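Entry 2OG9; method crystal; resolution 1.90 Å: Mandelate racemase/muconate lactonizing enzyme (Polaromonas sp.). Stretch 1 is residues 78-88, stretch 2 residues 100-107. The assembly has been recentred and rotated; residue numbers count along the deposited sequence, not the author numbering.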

# COMPACT_ATOMS: atom_id res chain seq x y z
N ALA A 78 42.86 -15.13 -2.74
CA ALA A 78 43.07 -15.18 -4.18
C ALA A 78 42.51 -13.95 -4.87
O ALA A 78 43.16 -13.37 -5.74
CB ALA A 78 42.42 -16.44 -4.76
N HIS A 79 41.30 -13.53 -4.49
CA HIS A 79 40.71 -12.35 -5.10
C HIS A 79 41.46 -11.09 -4.68
O HIS A 79 41.74 -10.22 -5.51
CB HIS A 79 39.23 -12.23 -4.72
CG HIS A 79 38.47 -11.29 -5.60
ND1 HIS A 79 38.19 -11.57 -6.92
CD2 HIS A 79 37.97 -10.05 -5.37
CE1 HIS A 79 37.55 -10.55 -7.46
NE2 HIS A 79 37.40 -9.61 -6.54
N ALA A 80 41.78 -10.99 -3.40
CA ALA A 80 42.51 -9.83 -2.88
C ALA A 80 43.82 -9.66 -3.66
O ALA A 80 44.19 -8.55 -4.03
CB ALA A 80 42.80 -10.01 -1.39
N ARG A 81 44.51 -10.77 -3.91
CA ARG A 81 45.77 -10.74 -4.64
C ARG A 81 45.57 -10.26 -6.06
O ARG A 81 46.37 -9.49 -6.59
CB ARG A 81 46.41 -12.14 -4.64
CG ARG A 81 47.73 -12.24 -5.40
CD ARG A 81 48.33 -13.64 -5.24
NE ARG A 81 47.42 -14.67 -5.71
CZ ARG A 81 47.56 -15.97 -5.46
NH1 ARG A 81 48.59 -16.41 -4.74
NH2 ARG A 81 46.67 -16.84 -5.93
N GLU A 82 44.50 -10.71 -6.69
CA GLU A 82 44.23 -10.32 -8.07
C GLU A 82 43.86 -8.85 -8.25
O GLU A 82 44.23 -8.24 -9.25
CB GLU A 82 43.14 -11.21 -8.67
CG GLU A 82 42.81 -10.88 -10.11
CD GLU A 82 41.82 -11.86 -10.71
OE1 GLU A 82 40.92 -12.31 -9.98
OE2 GLU A 82 41.92 -12.16 -11.92
N ILE A 83 43.15 -8.27 -7.29
CA ILE A 83 42.75 -6.87 -7.43
C ILE A 83 43.67 -5.86 -6.74
O ILE A 83 43.59 -4.66 -7.02
CB ILE A 83 41.29 -6.64 -6.93
CG1 ILE A 83 41.19 -6.83 -5.42
CG2 ILE A 83 40.36 -7.63 -7.63
CD1 ILE A 83 39.78 -6.61 -4.87
N ALA A 84 44.54 -6.33 -5.86
CA ALA A 84 45.46 -5.44 -5.14
C ALA A 84 46.15 -4.39 -6.02
O ALA A 84 46.21 -3.22 -5.66
CB ALA A 84 46.50 -6.26 -4.39
N PRO A 85 46.68 -4.80 -7.19
CA PRO A 85 47.36 -3.84 -8.07
C PRO A 85 46.53 -2.60 -8.42
O PRO A 85 47.08 -1.54 -8.72
CB PRO A 85 47.69 -4.67 -9.31
CG PRO A 85 47.89 -6.05 -8.74
CD PRO A 85 46.74 -6.16 -7.76
N ALA A 86 45.21 -2.73 -8.38
CA ALA A 86 44.33 -1.60 -8.71
C ALA A 86 44.44 -0.46 -7.71
O ALA A 86 43.98 0.65 -7.98
CB ALA A 86 42.88 -2.08 -8.81
N LEU A 87 45.04 -0.72 -6.55
CA LEU A 87 45.19 0.31 -5.53
C LEU A 87 46.44 1.16 -5.71
O LEU A 87 46.48 2.31 -5.26
CB LEU A 87 45.22 -0.32 -4.13
CG LEU A 87 43.91 -0.84 -3.53
CD1 LEU A 87 44.18 -1.54 -2.21
CD2 LEU A 87 42.95 0.34 -3.33
N ILE A 88 47.46 0.62 -6.35
CA ILE A 88 48.70 1.36 -6.54
C ILE A 88 48.51 2.66 -7.31
O ILE A 88 47.88 2.69 -8.37
CB ILE A 88 49.76 0.51 -7.27
CG1 ILE A 88 50.01 -0.79 -6.49
CG2 ILE A 88 51.06 1.31 -7.40
CD1 ILE A 88 50.47 -0.59 -5.05
N ASP A 100 34.53 1.25 -4.78
CA ASP A 100 33.82 1.08 -6.06
C ASP A 100 34.76 0.63 -7.18
O ASP A 100 34.39 -0.21 -8.00
CB ASP A 100 33.14 2.39 -6.49
CG ASP A 100 31.96 2.77 -5.59
OD1 ASP A 100 31.48 1.91 -4.83
OD2 ASP A 100 31.51 3.93 -5.68
N LYS A 101 35.96 1.20 -7.23
CA LYS A 101 36.91 0.82 -8.27
C LYS A 101 37.27 -0.67 -8.16
O LYS A 101 37.31 -1.38 -9.16
CB LYS A 101 38.19 1.66 -8.19
CG LYS A 101 39.21 1.30 -9.26
CD LYS A 101 40.56 2.01 -9.07
CE LYS A 101 41.56 1.56 -10.13
NZ LYS A 101 42.92 2.17 -9.99
N LEU A 102 37.53 -1.14 -6.94
CA LEU A 102 37.88 -2.54 -6.75
C LEU A 102 36.70 -3.45 -7.04
O LEU A 102 36.87 -4.57 -7.54
CB LEU A 102 38.39 -2.78 -5.33
CG LEU A 102 39.75 -2.17 -4.99
CD1 LEU A 102 40.18 -2.63 -3.60
CD2 LEU A 102 40.79 -2.57 -6.02
N CYS A 103 35.50 -2.97 -6.74
CA CYS A 103 34.29 -3.76 -7.00
C CYS A 103 34.11 -3.85 -8.52
O CYS A 103 33.80 -4.92 -9.06
CB CYS A 103 33.08 -3.09 -6.35
SG CYS A 103 31.58 -4.11 -6.30
N TRP A 104 34.32 -2.74 -9.22
CA TRP A 104 34.19 -2.75 -10.67
C TRP A 104 35.27 -3.64 -11.29
O TRP A 104 35.03 -4.31 -12.30
CB TRP A 104 34.28 -1.33 -11.25
CG TRP A 104 32.99 -0.55 -11.15
CD1 TRP A 104 32.74 0.51 -10.32
CD2 TRP A 104 31.79 -0.78 -11.89
NE1 TRP A 104 31.45 0.96 -10.51
CE2 TRP A 104 30.85 0.19 -11.46
CE3 TRP A 104 31.41 -1.70 -12.87
CZ2 TRP A 104 29.55 0.26 -11.99
CZ3 TRP A 104 30.12 -1.63 -13.40
CH2 TRP A 104 29.21 -0.66 -12.95
N ALA A 105 36.45 -3.66 -10.69
CA ALA A 105 37.54 -4.49 -11.19
C ALA A 105 37.14 -5.97 -11.19
O ALA A 105 37.75 -6.78 -11.88
CB ALA A 105 38.79 -4.28 -10.35
N GLY A 106 36.12 -6.31 -10.40
CA GLY A 106 35.65 -7.68 -10.34
C GLY A 106 34.13 -7.67 -10.41
O GLY A 106 33.46 -8.40 -9.68
N ALA A 107 33.60 -6.85 -11.31
CA ALA A 107 32.16 -6.69 -11.46
C ALA A 107 31.35 -7.97 -11.67
O ALA A 107 30.23 -8.07 -11.20
CB ALA A 107 31.86 -5.71 -12.60
O HOH W 1 36.01 -7.14 -6.93

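Across this contact the two stretches bury 357 Å², both sides summed, and the nearest CA atoms across the stretches, those of I83 and L102, lie 6.6 Å apart. A78 and A80 through E82 lose no area to stretch 2, so the account begins at H79.

The CA-to-CB bond of H79 points sideways to stretch 2, but chi1 in t (-164°) and chi2 of 70° bring the imidazole nearer. Its edge faces G106: H79 CE1 lies 4.5 Å from G106 CA, with the CA near the plane of the ring. The absence of a side chain matters here, because a CB built with ideal geometry on G106 would stand 3.0 Å from H79 CE1, a tight approach for two carbons. The same ring reaches stretch 2 by a second route. Water 1 lies 2.9 Å from H79 NE2 and 2.8 Å from L102 O, and it donates to that carbonyl, linking the ring to the backbone of the second helix.

One helical turn later, I83 points toward stretch 2. With chi1 in p (68°) and chi2 in t, its CD1 comes to 4.1 Å from L102 CB, a distance typical of apolar packing. Its backbone takes part as well: I83 O lies 3.6 Å from L102 CD2, while the same oxygen accepts a hydrogen bond from A86 N at 2.9 Å. That carbonyl is therefore paired within its own stretch, and the methyl merely packs beside it.

A84 and P85 point away, and the CA-to-CB bond of A86 points toward stretch 2. Although it has only a methyl side chain, A86 has 65 Å² covered, the largest share in stretch 1. A86 CB meets L102 CD2 at 3.5 Å, a close apolar approach. A86 also supplies the acceptor for the direct hydrogen bond between the stretches, K101 NZ to A86 O at 2.7 Å. All four chi angles of K101 are in t, so the lysine is fully extended and its amine reaches that carbonyl; along the way, K101 CE passes 4.1 Å from A86 CB.

L87 starts sideways, yet its end comes nearer, placing CD2 4.1 Å from L102 CD1. I83, A86 and L87 thus all converge on L102, whose 97 Å² of covered area is the largest of any residue in the contact. Its chi1 in m and chi2 in t carry CD1 to L87 and CD2 to A86. I88 then points away, and the contact fades.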